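Local atomic coordinates of cryptochrome DASH (Arabidopsis thaliana, PDB entry 2J4D), a protein that binds FAD and a methenyltetrahydrofolate light antenna, repairs cyclobutane pyrimidine dimers in single-stranded DNA and may act as a blue-light photoreceptor. Residues Asp192-Phe197 / Glu325-Asp330; Leu50-Asn55 / Val103-Asn108; Phe85-Thr90 / Gly412-Glu417. One frame throughout, in Å; residues are numbered along the deposited sequence.

Two of the three contacts tie the N-terminal half of the chain, its alpha/beta sheet or the helix that follows it, to the helical part that carries FAD. Interaction 1 does so beside the adenine of FAD, and interaction 3 does so at the pterin end of the folate antenna; their centres lie about 25 Å apart. Glu-417 of interaction 3 hydrogen-bonds the folate, and its side chain is also about 7 Å from FAD, so both cofactors gather round this junction. Interaction 2 touches neither cofactor: the side chain of Arg-51 stays about 12 Å from FAD. Its centre is about 28 Å from those of interactions 1 and 3, and it lies across the chain's centre from interaction 3.

Interaction 1: residues Asp192-Phe197 / Glu325-Asp330; sequences DVYTQF and ELIWRD. With FAD (flavin-adenine dinucleotide), chain C.
Tyr-194 lies flat against the indole of Trp-328 in a face-to-face stack, its ring centred 3.6 Å from the five-membered ring with the planes only 6° apart. With CG anti to the backbone N (chi1 171°), the tyrosine ring is directed toward helix 317-339. Its CB sits over the six-membered ring, a CH-pi contact 3.9 Å from that centroid, while Tyr-194 CE2 lies 3.3 Å from Trp-328 NE1. The broad indole thus spans the phenol ring, whose OH is hydrogen-bonded to the carbonyl of Phe-324. Ile-327 suits the neighbouring place because its branched CB brings CG2 outward: this methyl lies 3.6 Å from CE2 of Phe-197 and also flanks the phenol. On the side of helix 317-339 turned from Tyr-194, Glu-325 and Arg-329 line the FAD pocket, with Glu-325 OE1 3.2 Å from N7A of the adenine. Asp-330, at the edge of the Phe-197 ring, turns its carboxylate to the backbone N of Met-177 and Tyr-178, in the chain after strand 168-172. Helix 194-204 therefore packs on one side of helix 317-339, whereas Leu-326 and Arg-329 meet helices 289-293 and 299-312.

Interaction 2: residues Leu50-Asn55 / Val103-Asn108; sequences LRVLDN and VDLRKN
Leu-105 meets Leu-50 and Arg-51 through a side chain whose CG is anti to the backbone N (chi1 176°), spreading its two methyls toward the loop. Leu-105 CD2 comes to 3.9 Å from Leu-50 CD2, the two leucines crossing at about a right angle, while Leu-105 CD1 rests 4.0 Å from the backbone N of Arg-51. One turn further along the helix, Asn-108 presents its aliphatic CB to CG2 of Val-52 at 4.1 Å, and its OD1 is hydrogen-bonded to NZ of Lys-111. Leucine and valine suit this buried, mainly aliphatic contact, their methyls meeting one another, a backbone N and the Asn-108 CB. The loop follows the first strand, 41-46, of a parallel sheet ordered 3-2-1-4-5, the Rossmann-like arrangement of the photolyase alpha/beta domain; helix 92-111 is the crossover joining neighbouring strands 67-74 and 117-120. Hydrogen bonds within the loop brace it. The Arg-51 side chain starts away from the helix and runs out extended; its NH2 donates in the guanidinium plane to the Asp-54 carbonyl O at 2.9 Å, NE adds weak bonds to the carbonyls of Leu-53 and Asp-54, and NH1 bonds that of Gly-295. Asn-55 works in two directions: ND2 gives a nearly straight bond (N-H...O angle 166°) to the Arg-51 carbonyl O at 3.0 Å, and OD1 caps the N of Leu-58 in helix 56-63. Asp-54 carries a salt bridge to Arg-300.

Interaction 3: residues Phe85-Thr90 / Gly412-Glu417; sequences FNFPKT and GAEWFE. With MHF (5,10-methenyl-6,7,8-trihydrofolic acid), chain D.
Lys-89 and Glu-417 form a salt bridge, NZ to OE2 at 2.7 Å, beside the pterin of the folate. The long lysine starts away from the helix, but a bend at chi2 (63°) brings its tip back to the syn side of the carboxylate. Glu-417, extended beyond CG, accepts the folate N8 at 3.1 Å on OE1 and more weakly on OE2, so one carboxylate faces both ligand and lysine. A water donates to OE2 and to the carbonyl of Lys-89, a second link, from loop backbone to glutamate side chain. Two further pocket residues hold this pair: Tyr-429 hydrogen-bonds OE1, and Glu-148 gives the ammonium a second carboxylate, which probably favours its positive charge. The arrangement is a domain junction of the photolyase/cryptochrome family: a loop of the alpha/beta domain leans on helix 409-419 of the FAD-binding part. Further out, the carboxylate of Glu-414 holds backbone N-H groups of the loop. Its OE1 accepts the N of Phe-85 at 2.7 Å (N-H...O angle 156°) and also bonds the hydroxyl of Thr-82, while OE2 takes the N of Phe-84, satisfying a buried acid. Phe-87 and Trp-415 pair edge-to-face, planes at 84°, the flat rings letting the indole edge pack on a face at this partly exposed seam; Trp-415 CE3 lies 3.9 Å from Phe-87 CD2. CB of Phe-85 lies over one Phe-87 face, toward the rim.

Interaction 1: residues Asp192-Phe197 / Glu325-Asp330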
# COMPACT_ATOMS: atom_id res chain seq x y z
N ASP A 192 15.65 -1.54 16.96
CA ASP A 192 15.18 -2.81 16.40
C ASP A 192 13.91 -3.29 17.08
O ASP A 192 13.36 -4.33 16.73
CB ASP A 192 16.27 -3.89 16.50
CG ASP A 192 17.33 -3.75 15.41
OD1 ASP A 192 17.00 -3.20 14.34
OD2 ASP A 192 18.48 -4.19 15.62
N VAL A 193 13.44 -2.53 18.07
CA VAL A 193 12.22 -2.86 18.79
C VAL A 193 11.20 -1.76 18.51
O VAL A 193 11.44 -0.59 18.80
CB VAL A 193 12.47 -2.95 20.30
CG1 VAL A 193 11.15 -3.17 21.04
CG2 VAL A 193 13.43 -4.10 20.58
N TYR A 194 10.06 -2.13 17.94
CA TYR A 194 9.03 -1.15 17.61
C TYR A 194 8.62 -0.25 18.76
O TYR A 194 8.48 0.96 18.59
CB TYR A 194 7.78 -1.85 17.08
CG TYR A 194 6.59 -0.92 16.93
CD1 TYR A 194 6.46 -0.08 15.81
CD2 TYR A 194 5.60 -0.86 17.91
CE1 TYR A 194 5.37 0.78 15.69
CE2 TYR A 194 4.52 0.01 17.80
CZ TYR A 194 4.41 0.82 16.69
OH TYR A 194 3.33 1.66 16.59
N THR A 195 8.39 -0.85 19.93
CA THR A 195 7.96 -0.08 21.09
C THR A 195 8.91 1.06 21.38
O THR A 195 8.48 2.17 21.72
CB THR A 195 7.86 -0.98 22.33
OG1 THR A 195 6.88 -2.00 22.08
CG2 THR A 195 7.42 -0.16 23.53
N GLN A 196 10.21 0.81 21.25
CA GLN A 196 11.19 1.85 21.51
C GLN A 196 11.14 2.94 20.45
O GLN A 196 11.26 4.12 20.77
CB GLN A 196 12.58 1.24 21.60
CG GLN A 196 12.73 0.37 22.83
CD GLN A 196 12.23 1.07 24.09
OE1 GLN A 196 11.29 0.61 24.76
NE2 GLN A 196 12.85 2.20 24.43
N PHE A 197 10.96 2.54 19.19
CA PHE A 197 10.85 3.50 18.10
C PHE A 197 9.62 4.38 18.35
O PHE A 197 9.69 5.60 18.29
CB PHE A 197 10.68 2.77 16.76
CG PHE A 197 10.20 3.65 15.65
CD1 PHE A 197 11.07 4.55 15.02
CD2 PHE A 197 8.87 3.59 15.22
CE1 PHE A 197 10.62 5.36 13.98
CE2 PHE A 197 8.42 4.41 14.18
CZ PHE A 197 9.29 5.29 13.56
N GLU A 325 -1.21 2.36 14.51
CA GLU A 325 -0.98 1.48 13.37
C GLU A 325 -0.23 2.17 12.23
O GLU A 325 0.59 1.54 11.54
CB GLU A 325 -2.32 0.91 12.87
CG GLU A 325 -3.06 0.03 13.89
CD GLU A 325 -2.24 -1.17 14.39
OE1 GLU A 325 -1.35 -1.65 13.66
OE2 GLU A 325 -2.51 -1.64 15.51
N LEU A 326 -0.48 3.46 12.02
CA LEU A 326 0.22 4.20 10.97
C LEU A 326 1.69 4.31 11.34
O LEU A 326 2.55 4.43 10.45
CB LEU A 326 -0.39 5.59 10.78
CG LEU A 326 -1.70 5.62 10.00
CD1 LEU A 326 -2.29 7.03 9.99
CD2 LEU A 326 -1.44 5.12 8.57
N ILE A 327 1.99 4.30 12.64
CA ILE A 327 3.38 4.38 13.09
C ILE A 327 4.09 3.06 12.75
O ILE A 327 5.29 3.04 12.52
CB ILE A 327 3.46 4.68 14.61
CG1 ILE A 327 2.92 6.09 14.86
CG2 ILE A 327 4.91 4.61 15.10
CD1 ILE A 327 2.88 6.49 16.32
N TRP A 328 3.33 1.97 12.70
CA TRP A 328 3.89 0.68 12.33
C TRP A 328 4.31 0.78 10.86
O TRP A 328 5.34 0.23 10.46
CB TRP A 328 2.87 -0.45 12.50
CG TRP A 328 3.01 -1.22 13.79
CD1 TRP A 328 2.19 -1.15 14.89
CD2 TRP A 328 4.05 -2.15 14.12
NE1 TRP A 328 2.65 -1.99 15.88
CE2 TRP A 328 3.79 -2.61 15.44
CE3 TRP A 328 5.17 -2.64 13.45
CZ2 TRP A 328 4.61 -3.55 16.08
CZ3 TRP A 328 5.99 -3.57 14.08
CH2 TRP A 328 5.70 -4.01 15.39
N ARG A 329 3.49 1.45 10.06
CA ARG A 329 3.81 1.63 8.64
C ARG A 329 5.10 2.45 8.52
O ARG A 329 6.00 2.12 7.74
CB ARG A 329 2.66 2.33 7.92
CG ARG A 329 2.96 2.73 6.48
CD ARG A 329 1.69 3.20 5.76
NE ARG A 329 2.01 3.69 4.43
CZ ARG A 329 2.50 4.90 4.17
NH1 ARG A 329 2.72 5.75 5.16
NH2 ARG A 329 2.80 5.24 2.93
N ASP A 330 5.19 3.54 9.29
CA ASP A 330 6.39 4.38 9.29
C ASP A 330 7.61 3.54 9.67
O ASP A 330 8.66 3.60 9.02
CB ASP A 330 6.26 5.49 10.34
CG ASP A 330 5.58 6.74 9.80
OD1 ASP A 330 4.90 6.68 8.75
OD2 ASP A 330 5.72 7.79 10.47
PA FAD C . -5.89 -0.86 9.84
O1A FAD C . -7.07 -0.01 9.57
O2A FAD C . -5.89 -1.77 11.02
O5B FAD C . -4.57 0.05 9.97
C5B FAD C . -4.54 1.38 9.41
C4B FAD C . -3.26 1.53 8.59
O4B FAD C . -2.14 1.29 9.44
C3B FAD C . -3.11 0.54 7.44
O3B FAD C . -3.85 0.92 6.29
C2B FAD C . -1.63 0.53 7.26
O2B FAD C . -1.12 1.52 6.40
C1B FAD C . -1.10 0.64 8.70
N9A FAD C . -0.79 -0.65 9.36
C8A FAD C . -1.60 -1.37 10.22
N7A FAD C . -1.02 -2.49 10.64
C5A FAD C . 0.22 -2.49 10.04
C6A FAD C . 1.30 -3.40 10.09
N6A FAD C . 1.31 -4.52 10.81
N1A FAD C . 2.43 -3.10 9.34
C2A FAD C . 2.46 -1.96 8.58
N3A FAD C . 1.47 -1.04 8.49
C4A FAD C . 0.37 -1.36 9.23
N1 FAD C . 0.40 -3.72 4.91
C2 FAD C . 0.60 -2.99 3.76
O2 FAD C . 0.29 -1.81 3.70
N3 FAD C . 1.19 -3.63 2.66
C4 FAD C . 1.57 -4.97 2.65
O4 FAD C . 2.08 -5.49 1.64
C4X FAD C . 1.35 -5.71 3.84
N5 FAD C . 1.70 -7.07 3.92
C5X FAD C . 1.59 -7.77 5.13
C6 FAD C . 2.06 -9.08 5.24
C7 FAD C . 1.96 -9.81 6.45
C7M FAD C . 2.48 -11.23 6.50
C8 FAD C . 1.36 -9.18 7.59
C8M FAD C . 1.20 -9.88 8.93
C9 FAD C . 0.88 -7.85 7.49
C9A FAD C . 0.99 -7.12 6.27
N10 FAD C . 0.52 -5.78 6.14
C10 FAD C . 0.76 -5.05 4.95
C1' FAD C . 0.13 -5.00 7.36
C2' FAD C . -1.36 -5.01 7.75
O2' FAD C . -1.83 -6.35 7.80
C3' FAD C . -2.17 -4.22 6.72
O3' FAD C . -1.67 -2.88 6.60
C4' FAD C . -3.67 -4.08 7.06
O4' FAD C . -4.29 -5.36 7.12
C5' FAD C . -4.34 -3.22 6.00
O5' FAD C . -5.72 -3.05 6.31
P FAD C . -6.35 -1.82 7.07
O1P FAD C . -6.03 -0.65 6.24
O2P FAD C . -7.80 -2.07 7.27
O3P FAD C . -5.73 -1.79 8.53

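Interaction 2: residues Leu50-Asn55 / Val103-Asn108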
# COMPACT_ATOMS: atom_id res chain seq x y z
N LEU A 50 0.26 8.76 -6.19
CA LEU A 50 -0.79 9.15 -7.12
C LEU A 50 -1.91 10.00 -6.52
O LEU A 50 -3.06 9.58 -6.41
CB LEU A 50 -1.39 7.89 -7.78
CG LEU A 50 -0.31 6.93 -8.32
CD1 LEU A 50 -0.98 5.73 -8.99
CD2 LEU A 50 0.61 7.67 -9.29
N ARG A 51 -1.55 11.23 -6.13
CA ARG A 51 -2.51 12.14 -5.53
C ARG A 51 -2.05 13.57 -5.74
O ARG A 51 -0.88 13.81 -6.09
CB ARG A 51 -2.62 11.91 -4.02
CG ARG A 51 -1.31 12.24 -3.28
CD ARG A 51 -1.41 12.13 -1.76
NE ARG A 51 -0.19 12.62 -1.12
CZ ARG A 51 0.95 11.92 -1.02
NH1 ARG A 51 1.02 10.68 -1.51
NH2 ARG A 51 2.03 12.48 -0.48
N VAL A 52 -2.96 14.51 -5.50
CA VAL A 52 -2.69 15.93 -5.60
C VAL A 52 -2.55 16.46 -4.17
O VAL A 52 -1.63 17.21 -3.87
CB VAL A 52 -3.84 16.67 -6.32
CG1 VAL A 52 -3.64 18.17 -6.23
CG2 VAL A 52 -3.90 16.24 -7.77
N LEU A 53 -3.45 16.04 -3.29
CA LEU A 53 -3.40 16.49 -1.89
C LEU A 53 -2.11 16.14 -1.16
O LEU A 53 -1.54 15.07 -1.36
CB LEU A 53 -4.56 15.90 -1.08
CG LEU A 53 -5.94 16.54 -1.07
CD1 LEU A 53 -6.81 15.80 -0.07
CD2 LEU A 53 -5.85 18.01 -0.69
N ASP A 54 -1.67 17.06 -0.31
CA ASP A 54 -0.49 16.84 0.52
C ASP A 54 0.65 16.16 -0.22
O ASP A 54 1.23 15.18 0.25
CB ASP A 54 -0.91 16.01 1.75
CG ASP A 54 0.23 15.80 2.73
OD1 ASP A 54 1.02 16.74 2.93
OD2 ASP A 54 0.31 14.70 3.31
N ASN A 55 0.96 16.68 -1.40
CA ASN A 55 2.02 16.14 -2.24
C ASN A 55 3.17 17.15 -2.31
O ASN A 55 3.08 18.13 -3.06
CB ASN A 55 1.49 15.87 -3.65
CG ASN A 55 2.51 15.14 -4.53
OD1 ASN A 55 3.70 15.35 -4.41
ND2 ASN A 55 2.02 14.29 -5.41
N VAL A 103 -6.43 6.90 -13.91
CA VAL A 103 -7.56 7.62 -14.50
C VAL A 103 -7.94 8.78 -13.59
O VAL A 103 -8.12 9.91 -14.04
CB VAL A 103 -8.80 6.70 -14.68
CG1 VAL A 103 -10.04 7.54 -15.03
CG2 VAL A 103 -8.54 5.68 -15.78
N ASP A 104 -8.05 8.49 -12.29
CA ASP A 104 -8.44 9.50 -11.31
C ASP A 104 -7.41 10.62 -11.15
O ASP A 104 -7.77 11.79 -10.99
CB ASP A 104 -8.71 8.82 -9.96
CG ASP A 104 -9.29 9.78 -8.93
OD1 ASP A 104 -10.42 10.28 -9.15
OD2 ASP A 104 -8.62 10.02 -7.90
N LEU A 105 -6.12 10.26 -11.18
CA LEU A 105 -5.07 11.27 -11.05
C LEU A 105 -5.14 12.25 -12.22
O LEU A 105 -5.07 13.46 -12.04
CB LEU A 105 -3.68 10.62 -11.00
CG LEU A 105 -2.48 11.58 -10.96
CD1 LEU A 105 -2.59 12.54 -9.77
CD2 LEU A 105 -1.19 10.76 -10.85
N ARG A 106 -5.27 11.73 -13.43
CA ARG A 106 -5.37 12.61 -14.59
C ARG A 106 -6.57 13.54 -14.40
O ARG A 106 -6.47 14.74 -14.62
CB ARG A 106 -5.55 11.79 -15.88
CG ARG A 106 -6.05 12.59 -17.08
CD ARG A 106 -6.01 11.76 -18.36
NE ARG A 106 -4.66 11.72 -18.91
CZ ARG A 106 -4.25 10.88 -19.86
NH1 ARG A 106 -5.10 9.99 -20.38
NH2 ARG A 106 -3.01 10.94 -20.31
N LYS A 107 -7.70 12.99 -13.98
CA LYS A 107 -8.89 13.79 -13.76
C LYS A 107 -8.66 14.90 -12.74
O LYS A 107 -9.03 16.06 -12.98
CB LYS A 107 -10.04 12.89 -13.30
CG LYS A 107 -11.28 13.62 -12.82
CD LYS A 107 -12.38 12.63 -12.47
CE LYS A 107 -13.12 13.03 -11.20
NZ LYS A 107 -14.21 12.06 -10.88
N ASN A 108 -8.05 14.57 -11.61
CA ASN A 108 -7.81 15.57 -10.58
C ASN A 108 -6.76 16.60 -10.97
O ASN A 108 -6.82 17.75 -10.54
CB ASN A 108 -7.44 14.89 -9.26
CG ASN A 108 -8.62 14.16 -8.65
OD1 ASN A 108 -9.74 14.68 -8.67
ND2 ASN A 108 -8.39 12.98 -8.09

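Interaction 3: residues Phe85-Thr90 / Gly412-Glu417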
# COMPACT_ATOMS: atom_id res chain seq x y z
N PHE A 85 10.73 -16.63 -6.87
CA PHE A 85 9.84 -17.68 -7.36
C PHE A 85 9.07 -17.39 -8.63
O PHE A 85 8.22 -18.17 -9.05
CB PHE A 85 8.89 -18.07 -6.23
CG PHE A 85 9.61 -18.52 -5.00
CD1 PHE A 85 10.21 -19.78 -4.97
CD2 PHE A 85 9.79 -17.66 -3.93
CE1 PHE A 85 11.00 -20.17 -3.88
CE2 PHE A 85 10.58 -18.04 -2.84
CZ PHE A 85 11.19 -19.29 -2.81
N ASN A 86 9.38 -16.25 -9.24
CA ASN A 86 8.76 -15.81 -10.47
C ASN A 86 7.25 -15.89 -10.65
O ASN A 86 6.76 -16.40 -11.67
CB ASN A 86 9.46 -16.50 -11.65
CG ASN A 86 10.95 -16.29 -11.64
OD1 ASN A 86 11.71 -17.10 -11.11
ND2 ASN A 86 11.39 -15.16 -12.21
N PHE A 87 6.50 -15.37 -9.67
CA PHE A 87 5.05 -15.31 -9.80
C PHE A 87 4.87 -13.98 -10.54
O PHE A 87 5.85 -13.28 -10.75
CB PHE A 87 4.37 -15.21 -8.42
CG PHE A 87 4.77 -16.29 -7.46
CD1 PHE A 87 5.04 -17.59 -7.91
CD2 PHE A 87 4.83 -16.03 -6.10
CE1 PHE A 87 5.36 -18.60 -7.01
CE2 PHE A 87 5.15 -17.04 -5.19
CZ PHE A 87 5.41 -18.33 -5.65
N PRO A 88 3.64 -13.62 -10.95
CA PRO A 88 3.50 -12.33 -11.65
C PRO A 88 3.96 -11.18 -10.74
O PRO A 88 3.62 -11.17 -9.55
CB PRO A 88 2.01 -12.26 -11.94
CG PRO A 88 1.61 -13.71 -12.05
CD PRO A 88 2.37 -14.35 -10.92
N LYS A 89 4.73 -10.24 -11.27
CA LYS A 89 5.23 -9.12 -10.46
C LYS A 89 4.04 -8.31 -9.93
O LYS A 89 4.03 -7.89 -8.77
CB LYS A 89 6.18 -8.24 -11.28
CG LYS A 89 6.79 -7.07 -10.52
CD LYS A 89 7.68 -7.53 -9.35
CE LYS A 89 8.47 -6.33 -8.77
NZ LYS A 89 9.27 -6.68 -7.55
N THR A 90 3.06 -8.09 -10.79
CA THR A 90 1.84 -7.38 -10.43
C THR A 90 0.63 -8.20 -10.88
O THR A 90 0.40 -8.39 -12.08
CB THR A 90 1.77 -5.98 -11.08
OG1 THR A 90 2.83 -5.16 -10.57
CG2 THR A 90 0.43 -5.32 -10.75
N GLY A 412 5.74 -17.30 0.49
CA GLY A 412 4.53 -16.65 0.95
C GLY A 412 4.59 -15.14 0.72
O GLY A 412 3.60 -14.52 0.32
N ALA A 413 5.76 -14.55 0.95
CA ALA A 413 5.93 -13.11 0.76
C ALA A 413 5.76 -12.70 -0.70
O ALA A 413 5.16 -11.66 -0.99
CB ALA A 413 7.30 -12.66 1.29
N GLU A 414 6.28 -13.51 -1.63
CA GLU A 414 6.16 -13.20 -3.05
C GLU A 414 4.73 -13.39 -3.55
O GLU A 414 4.29 -12.68 -4.47
CB GLU A 414 7.15 -14.03 -3.89
CG GLU A 414 8.58 -13.47 -3.82
CD GLU A 414 9.55 -14.07 -4.83
OE1 GLU A 414 9.11 -14.80 -5.75
OE2 GLU A 414 10.76 -13.79 -4.71
N TRP A 415 4.01 -14.33 -2.96
CA TRP A 415 2.62 -14.54 -3.37
C TRP A 415 1.79 -13.35 -2.90
O TRP A 415 0.89 -12.90 -3.60
CB TRP A 415 2.06 -15.84 -2.78
CG TRP A 415 0.65 -16.10 -3.27
CD1 TRP A 415 -0.48 -16.20 -2.51
CD2 TRP A 415 0.23 -16.23 -4.64
NE1 TRP A 415 -1.58 -16.38 -3.32
CE2 TRP A 415 -1.18 -16.40 -4.63
CE3 TRP A 415 0.90 -16.21 -5.87
CZ2 TRP A 415 -1.92 -16.56 -5.80
CZ3 TRP A 415 0.15 -16.37 -7.04
CH2 TRP A 415 -1.24 -16.54 -7.00
N PHE A 416 2.11 -12.83 -1.71
CA PHE A 416 1.41 -11.65 -1.20
C PHE A 416 1.78 -10.49 -2.14
O PHE A 416 0.94 -9.65 -2.48
CB PHE A 416 1.86 -11.33 0.23
CG PHE A 416 0.98 -11.94 1.31
CD1 PHE A 416 0.41 -13.20 1.14
CD2 PHE A 416 0.78 -11.27 2.51
CE1 PHE A 416 -0.35 -13.78 2.17
CE2 PHE A 416 0.02 -11.83 3.54
CZ PHE A 416 -0.54 -13.10 3.37
N GLU A 417 3.03 -10.46 -2.58
CA GLU A 417 3.47 -9.40 -3.49
C GLU A 417 2.66 -9.43 -4.79
O GLU A 417 2.30 -8.39 -5.34
CB GLU A 417 4.97 -9.54 -3.81
CG GLU A 417 5.42 -8.56 -4.91
CD GLU A 417 6.93 -8.40 -5.02
OE1 GLU A 417 7.67 -9.17 -4.37
OE2 GLU A 417 7.36 -7.50 -5.77
N1 MHF D . 9.52 -5.07 -4.40
C2 MHF D . 9.85 -3.73 -4.47
NA2 MHF D . 8.85 -2.82 -4.59
N3 MHF D . 11.13 -3.32 -4.43
C4 MHF D . 12.16 -4.21 -4.34
O4 MHF D . 13.33 -3.81 -4.31
C4A MHF D . 11.87 -5.61 -4.28
N5 MHF D . 12.86 -6.62 -4.22
C6 MHF D . 12.54 -8.06 -4.52
C7 MHF D . 11.24 -8.39 -3.74
N8 MHF D . 10.22 -7.40 -4.22
C8A MHF D . 10.52 -6.03 -4.30
C9 MHF D . 13.79 -8.88 -4.10
N10 MHF D . 14.65 -7.85 -3.46
C11 MHF D . 14.31 -6.57 -4.11
C12 MHF D . 18.88 -8.61 -3.57
C13 MHF D . 17.96 -9.59 -3.08
C14 MHF D . 16.59 -9.34 -3.08
C15 MHF D . 16.08 -8.10 -3.56
C16 MHF D . 17.01 -7.12 -4.08
C17 MHF D . 18.40 -7.38 -4.08
C MHF D . 20.34 -8.91 -3.50
O MHF D . 20.71 -9.98 -3.03
N MHF D . 21.25 -8.01 -3.93
CA MHF D . 22.68 -8.31 -3.82
CB MHF D . 23.47 -7.58 -4.91
CG MHF D . 23.06 -7.94 -6.32
CD MHF D . 23.20 -9.42 -6.59
OE1 MHF D . 24.35 -9.90 -6.67
OE2 MHF D . 22.15 -10.10 -6.72
CT MHF D . 23.21 -7.89 -2.45
O1 MHF D . 22.50 -7.14 -1.75
O2 MHF D . 24.32 -8.32 -2.08
O HOH W 1 5.52 -6.06 -7.24